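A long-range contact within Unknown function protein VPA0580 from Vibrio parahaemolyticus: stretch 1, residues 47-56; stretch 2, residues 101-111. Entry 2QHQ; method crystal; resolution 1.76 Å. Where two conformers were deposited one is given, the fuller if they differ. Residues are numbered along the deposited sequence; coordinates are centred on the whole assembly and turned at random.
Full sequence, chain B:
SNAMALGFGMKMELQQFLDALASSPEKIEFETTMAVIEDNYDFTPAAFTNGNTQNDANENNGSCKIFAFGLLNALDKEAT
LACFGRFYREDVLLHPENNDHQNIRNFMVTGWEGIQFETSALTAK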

ATOM      1  N   ALA B  47     -11.249 -11.152  -4.393  1.00 10.29           N
ATOM      2  CA  ALA B  47     -12.081 -10.205  -5.146  1.00 11.01           C
ATOM      3  C   ALA B  47     -11.592  -8.791  -4.875  1.00 11.23           C
ATOM      4  O   ALA B  47     -11.178  -8.472  -3.753  1.00 11.34           O
ATOM      5  CB  ALA B  47     -13.557 -10.337  -4.734  1.00 10.70           C
ATOM      6  N   PHE B  48     -11.613  -7.950  -5.907  1.00 11.29           N
ATOM      7  CA  PHE B  48     -11.289  -6.530  -5.712  1.00 11.63           C
ATOM      8  C   PHE B  48     -11.986  -5.645  -6.718  1.00 12.26           C
ATOM      9  O   PHE B  48     -12.194  -6.048  -7.860  1.00 12.29           O
ATOM     10  CB  PHE B  48      -9.767  -6.278  -5.715  1.00 11.71           C
ATOM     11  CG  PHE B  48      -9.102  -6.334  -7.084  1.00 12.18           C
ATOM     12  CD1 PHE B  48      -8.676  -5.157  -7.720  1.00 12.73           C
ATOM     13  CD2 PHE B  48      -8.831  -7.567  -7.694  1.00  9.86           C
ATOM     14  CE1 PHE B  48      -8.008  -5.208  -8.974  1.00 11.06           C
ATOM     15  CE2 PHE B  48      -8.159  -7.638  -8.932  1.00 10.37           C
ATOM     16  CZ  PHE B  48      -7.747  -6.450  -9.570  1.00 12.33           C
ATOM     17  N   THR B  49     -12.356  -4.449  -6.261  1.00 12.28           N
ATOM     18  CA  THR B  49     -12.923  -3.453  -7.156  0.50 12.50           C
ATOM     19  C   THR B  49     -11.823  -2.492  -7.547  1.00 12.68           C
ATOM     20  O   THR B  49     -10.846  -2.316  -6.820  1.00 12.51           O
ATOM     21  CB  THR B  49     -14.097  -2.691  -6.528  0.50 12.75           C
ATOM     22  OG1 THR B  49     -13.759  -2.315  -5.185  0.50 12.89           O
ATOM     23  CG2 THR B  49     -15.346  -3.569  -6.519  0.50 12.31           C
ATOM     24  N   ASN B  50     -11.977  -1.917  -8.728  1.00 12.94           N
ATOM     25  CA  ASN B  50     -10.952  -1.071  -9.301  1.00 13.45           C
ATOM     26  C   ASN B  50     -11.675  -0.008 -10.125  1.00 14.01           C
ATOM     27  O   ASN B  50     -11.900  -0.171 -11.325  1.00 14.34           O
ATOM     28  CB  ASN B  50     -10.021  -1.936 -10.148  1.00 13.09           C
ATOM     29  CG  ASN B  50      -8.916  -1.138 -10.846  1.00 12.85           C
ATOM     30  OD1 ASN B  50      -8.709   0.063 -10.596  1.00 14.00           O
ATOM     31  ND2 ASN B  50      -8.203  -1.819 -11.749  1.00 13.56           N
ATOM     32  N   GLY B  51     -12.093   1.055  -9.440  1.00 15.73           N
ATOM     33  CA  GLY B  51     -12.895   2.121 -10.048  1.00 17.55           C
ATOM     34  C   GLY B  51     -14.190   1.541 -10.588  1.00 19.15           C
ATOM     35  O   GLY B  51     -14.995   1.006  -9.829  1.00 18.89           O
ATOM     36  N   ASN B  52     -14.366   1.601 -11.905  1.00 20.21           N
ATOM     37  CA  ASN B  52     -15.612   1.141 -12.513  1.00 21.98           C
ATOM     38  C   ASN B  52     -15.583  -0.311 -12.972  1.00 21.89           C
ATOM     39  O   ASN B  52     -16.510  -0.780 -13.640  1.00 22.30           O
ATOM     40  CB  ASN B  52     -16.050   2.069 -13.647  1.00 23.13           C
ATOM     41  CG  ASN B  52     -16.579   3.404 -13.138  1.00 26.84           C
ATOM     42  OD1 ASN B  52     -16.319   4.448 -13.745  1.00 32.24           O
ATOM     43  ND2 ASN B  52     -17.314   3.382 -12.020  1.00 29.49           N
ATOM     44  N   THR B  53     -14.528  -1.027 -12.599  1.00 20.66           N
ATOM     45  CA  THR B  53     -14.485  -2.458 -12.864  1.00 20.61           C
ATOM     46  C   THR B  53     -14.380  -3.278 -11.564  1.00 19.83           C
ATOM     47  O   THR B  53     -13.850  -2.809 -10.554  1.00 20.08           O
ATOM     48  CB  THR B  53     -13.410  -2.814 -13.909  1.00 21.54           C
ATOM     49  OG1 THR B  53     -13.710  -4.088 -14.496  1.00 23.19           O
ATOM     50  CG2 THR B  53     -12.028  -2.848 -13.300  1.00 21.48           C
ATOM     51  N   GLN B  54     -14.929  -4.485 -11.584  1.00 18.91           N
ATOM     52  CA  GLN B  54     -14.981  -5.332 -10.396  1.00 18.16           C
ATOM     53  C   GLN B  54     -14.462  -6.692 -10.818  1.00 16.97           C
ATOM     54  O   GLN B  54     -14.827  -7.187 -11.897  1.00 16.91           O
ATOM     55  CB  GLN B  54     -16.423  -5.430  -9.889  1.00 19.28           C
ATOM     56  CG  GLN B  54     -16.641  -6.287  -8.629  1.00 21.78           C
ATOM     57  CD  GLN B  54     -16.735  -7.791  -8.925  1.00 25.08           C
ATOM     58  OE1 GLN B  54     -17.143  -8.199 -10.011  1.00 25.77           O
ATOM     59  NE2 GLN B  54     -16.368  -8.612  -7.946  1.00 27.03           N
ATOM     60  N   ASN B  55     -13.630  -7.297  -9.974  1.00 14.47           N
ATOM     61  CA  ASN B  55     -13.025  -8.598 -10.266  1.00 13.34           C
ATOM     62  C   ASN B  55     -13.403  -9.573  -9.167  1.00 12.62           C
ATOM     63  O   ASN B  55     -13.142  -9.302  -7.995  1.00 12.66           O
ATOM     64  CB  ASN B  55     -11.497  -8.478 -10.298  1.00 12.78           C
ATOM     65  CG  ASN B  55     -11.023  -7.411 -11.263  1.00 13.88           C
ATOM     66  OD1 ASN B  55     -10.917  -7.656 -12.467  1.00 15.36           O
ATOM     67  ND2 ASN B  55     -10.751  -6.210 -10.742  1.00 12.87           N
ATOM     68  N   ASP B  56     -14.020 -10.693  -9.532  1.00 12.34           N
ATOM     69  CA  ASP B  56     -14.257 -11.765  -8.569  1.00 12.49           C
ATOM     70  C   ASP B  56     -12.926 -12.401  -8.209  1.00 11.72           C
ATOM     71  O   ASP B  56     -11.936 -12.204  -8.923  1.00 12.21           O
ATOM     72  CB  ASP B  56     -15.174 -12.841  -9.156  1.00 12.31           C
ATOM     73  CG  ASP B  56     -16.605 -12.380  -9.335  1.00 17.42           C
ATOM     74  OD1 ASP B  56     -17.010 -11.363  -8.734  1.00 18.31           O
ATOM     75  OD2 ASP B  56     -17.333 -13.083 -10.070  1.00 21.91           O
TER
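Stretch 2 (101-111) HQNIRNFMVTG

Asparagine, whose amide both donates and accepts, is well suited to joining a helix to a hairpin, and VPA0580 offers a compact example. Residues 48-50 and 53-55 form two strands linked by a type II' turn from N50 to T53. Helix 102-110, with H101 as its N-cap, lies over this hairpin, its axis approaching each strand axis to 9.4 Å. Its direction makes 60° with the first strand and crosses the second at -131°.

N103 covers the most surface. Its CA-CB bond points sideways, but an m rotamer brings the amide down to the strands, where OD1 accepts from N50 ND2 and N55 ND2, both at 2.9 Å, while its ND2 donates to N55 OD1 at 3.0 Å. N50, extended in the t rotamer, also sends ND2 to the backbone N103 O at 2.9 Å, so one amide nitrogen reads both side chain and main chain. A water bridges N50 OD1 to T110 OG1 and G111 O, each leg 2.7 Å.

One helical turn on, the CA-CB bond of N106 points toward stretch 1: its OD1 accepts from N52 N at 3.2 Å, and its ND2 lies 3.6 Å from T53 CB. Here the backbones come close, G51 CA lying 5.7 Å from T110 CA; T110 OG1 reaches to 3.4 Å from G51 CA, and a CB on G51 would clash with that hydroxyl.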

ATOM      1  N   HIS B 101      -6.987  -5.167 -21.071  1.00 15.31           N
ATOM      2  CA  HIS B 101      -6.407  -4.778 -19.769  1.00 15.08           C
ATOM      3  C   HIS B 101      -7.261  -3.737 -19.044  1.00 14.82           C
ATOM      4  O   HIS B 101      -6.777  -2.653 -18.680  1.00 15.26           O
ATOM      5  CB  HIS B 101      -4.975  -4.251 -19.962  1.00 15.22           C
ATOM      6  CG  HIS B 101      -4.148  -5.095 -20.877  1.00 17.93           C
ATOM      7  ND1 HIS B 101      -3.688  -6.342 -20.520  1.00 19.40           N
ATOM      8  CD2 HIS B 101      -3.713  -4.880 -22.143  1.00 19.14           C
ATOM      9  CE1 HIS B 101      -3.022  -6.871 -21.532  1.00 19.39           C
ATOM     10  NE2 HIS B 101      -3.018  -6.001 -22.529  1.00 20.78           N
ATOM     11  N   GLN B 102      -8.532  -4.064 -18.826  1.00 14.61           N
ATOM     12  CA  GLN B 102      -9.450  -3.136 -18.172  1.00 14.73           C
ATOM     13  C   GLN B 102      -8.957  -2.684 -16.804  1.00 13.69           C
ATOM     14  O   GLN B 102      -9.224  -1.557 -16.384  1.00 13.76           O
ATOM     15  CB  GLN B 102     -10.862  -3.736 -18.057  1.00 15.58           C
ATOM     16  CG  GLN B 102     -11.719  -3.575 -19.328  1.00 19.75           C
ATOM     17  CD  GLN B 102     -11.875  -2.115 -19.774  1.00 23.30           C
ATOM     18  OE1 GLN B 102     -12.210  -1.231 -18.976  1.00 26.84           O
ATOM     19  NE2 GLN B 102     -11.638  -1.864 -21.058  1.00 23.56           N
ATOM     20  N   ASN B 103      -8.252  -3.555 -16.088  1.00 12.80           N
ATOM     21  CA  ASN B 103      -7.714  -3.118 -14.800  1.00 12.48           C
ATOM     22  C   ASN B 103      -6.662  -2.019 -14.917  1.00 11.90           C
ATOM     23  O   ASN B 103      -6.655  -1.100 -14.126  1.00 11.76           O
ATOM     24  CB  ASN B 103      -7.217  -4.295 -13.980  1.00 12.55           C
ATOM     25  CG  ASN B 103      -8.356  -5.052 -13.344  1.00 12.90           C
ATOM     26  OD1 ASN B 103      -8.971  -4.566 -12.410  1.00 13.19           O
ATOM     27  ND2 ASN B 103      -8.639  -6.256 -13.851  1.00 12.66           N
ATOM     28  N   ILE B 104      -5.774  -2.124 -15.900  1.00 11.87           N
ATOM     29  CA  ILE B 104      -4.809  -1.041 -16.140  1.00 11.40           C
ATOM     30  C   ILE B 104      -5.536   0.246 -16.517  1.00 11.13           C
ATOM     31  O   ILE B 104      -5.257   1.308 -15.958  1.00 11.48           O
ATOM     32  CB  ILE B 104      -3.790  -1.398 -17.266  1.00 10.53           C
ATOM     33  CG1 ILE B 104      -2.983  -2.639 -16.878  1.00 12.12           C
ATOM     34  CG2 ILE B 104      -2.851  -0.226 -17.537  1.00 11.78           C
ATOM     35  CD1 ILE B 104      -1.999  -3.125 -18.015  1.00 12.12           C
ATOM     36  N   ARG B 105      -6.489   0.144 -17.448  1.00 10.74           N
ATOM     37  CA  ARG B 105      -7.189   1.327 -17.948  1.00 10.36           C
ATOM     38  C   ARG B 105      -8.004   2.011 -16.853  1.00 10.89           C
ATOM     39  O   ARG B 105      -8.020   3.216 -16.791  1.00 11.84           O
ATOM     40  CB  ARG B 105      -8.051   0.987 -19.161  1.00  9.60           C
ATOM     41  CG  ARG B 105      -7.233   0.513 -20.360  1.00 10.20           C
ATOM     42  CD  ARG B 105      -8.120   0.081 -21.529  1.00 11.21           C
ATOM     43  NE  ARG B 105      -7.271  -0.426 -22.616  1.00 11.19           N
ATOM     44  CZ  ARG B 105      -6.659   0.333 -23.527  1.00 12.40           C
ATOM     45  NH1 ARG B 105      -6.781   1.671 -23.528  1.00 12.05           N
ATOM     46  NH2 ARG B 105      -5.909  -0.253 -24.444  1.00 11.33           N
ATOM     47  N   ASN B 106      -8.612   1.230 -15.967  1.00 11.65           N
ATOM     48  CA  ASN B 106      -9.361   1.786 -14.848  1.00 12.06           C
ATOM     49  C   ASN B 106      -8.464   2.421 -13.813  1.00 12.35           C
ATOM     50  O   ASN B 106      -8.763   3.486 -13.300  1.00 12.39           O
ATOM     51  CB  ASN B 106     -10.284   0.751 -14.201  1.00 12.90           C
ATOM     52  CG  ASN B 106     -11.655   0.705 -14.866  1.00 15.48           C
ATOM     53  OD1 ASN B 106     -12.544   1.521 -14.563  1.00 18.15           O
ATOM     54  ND2 ASN B 106     -11.823  -0.215 -15.794  1.00 17.07           N
ATOM     55  N   PHE B 107      -7.342   1.779 -13.536  1.00 11.34           N
ATOM     56  CA  PHE B 107      -6.450   2.277 -12.493  1.00 12.13           C
ATOM     57  C   PHE B 107      -5.819   3.603 -12.933  1.00 13.33           C
ATOM     58  O   PHE B 107      -5.561   4.467 -12.105  1.00 13.48           O
ATOM     59  CB  PHE B 107      -5.394   1.224 -12.184  1.00 12.04           C
ATOM     60  CG  PHE B 107      -4.476   1.579 -11.040  1.00 11.23           C
ATOM     61  CD1 PHE B 107      -4.908   1.453  -9.717  1.00 11.93           C
ATOM     62  CD2 PHE B 107      -3.169   2.000 -11.286  1.00 12.01           C
ATOM     63  CE1 PHE B 107      -4.041   1.761  -8.652  1.00 13.35           C
ATOM     64  CE2 PHE B 107      -2.297   2.311 -10.223  1.00 11.18           C
ATOM     65  CZ  PHE B 107      -2.740   2.189  -8.910  1.00 10.25           C
HETATM   66  N   MSE B 108      -5.555   3.752 -14.235  1.00 14.08           N
HETATM   67  CA  MSE B 108      -5.097   5.038 -14.782  1.00 16.91           C
HETATM   68  C   MSE B 108      -6.027   6.209 -14.473  1.00 16.03           C
HETATM   69  O   MSE B 108      -5.582   7.374 -14.347  1.00 17.26           O
HETATM   70  CB  MSE B 108      -4.947   4.899 -16.302  1.00 16.08           C
HETATM   71  CG  MSE B 108      -3.643   4.311 -16.705  1.00 17.57           C
HETATM   72 SE   MSE B 108      -3.776   3.971 -18.629  1.00 24.40          SE
HETATM   73  CE  MSE B 108      -3.575   5.786 -19.278  1.00 17.49           C
ATOM     74  N   VAL B 109      -7.316   5.916 -14.369  1.00 15.33           N
ATOM     75  CA  VAL B 109      -8.321   6.953 -14.139  1.00 15.52           C
ATOM     76  C   VAL B 109      -8.477   7.239 -12.637  1.00 15.41           C
ATOM     77  O   VAL B 109      -8.319   8.388 -12.186  1.00 15.86           O
ATOM     78  CB  VAL B 109      -9.687   6.577 -14.786  1.00 15.65           C
ATOM     79  CG1 VAL B 109     -10.767   7.637 -14.439  1.00 16.09           C
ATOM     80  CG2 VAL B 109      -9.549   6.397 -16.320  1.00 16.16           C
ATOM     81  N   THR B 110      -8.736   6.191 -11.860  1.00 14.36           N
ATOM     82  CA  THR B 110      -9.143   6.334 -10.453  1.00 14.51           C
ATOM     83  C   THR B 110      -8.056   5.982  -9.428  1.00 14.21           C
ATOM     84  O   THR B 110      -8.213   6.246  -8.223  1.00 14.52           O
ATOM     85  CB  THR B 110     -10.420   5.503 -10.176  1.00 14.14           C
ATOM     86  OG1 THR B 110     -10.328   4.232 -10.829  1.00 14.67           O
ATOM     87  CG2 THR B 110     -11.658   6.235 -10.718  1.00 16.00           C
ATOM     88  N   GLY B 111      -6.968   5.384  -9.895  1.00 13.45           N
ATOM     89  CA  GLY B 111      -5.793   5.137  -9.047  1.00 12.66           C
ATOM     90  C   GLY B 111      -6.080   4.321  -7.799  1.00 12.09           C
ATOM     91  O   GLY B 111      -7.002   3.499  -7.765  1.00 11.41           O
TER
HETATM   92  O   HOH W   1      -8.912   2.501  -9.392  1.00 12.91           O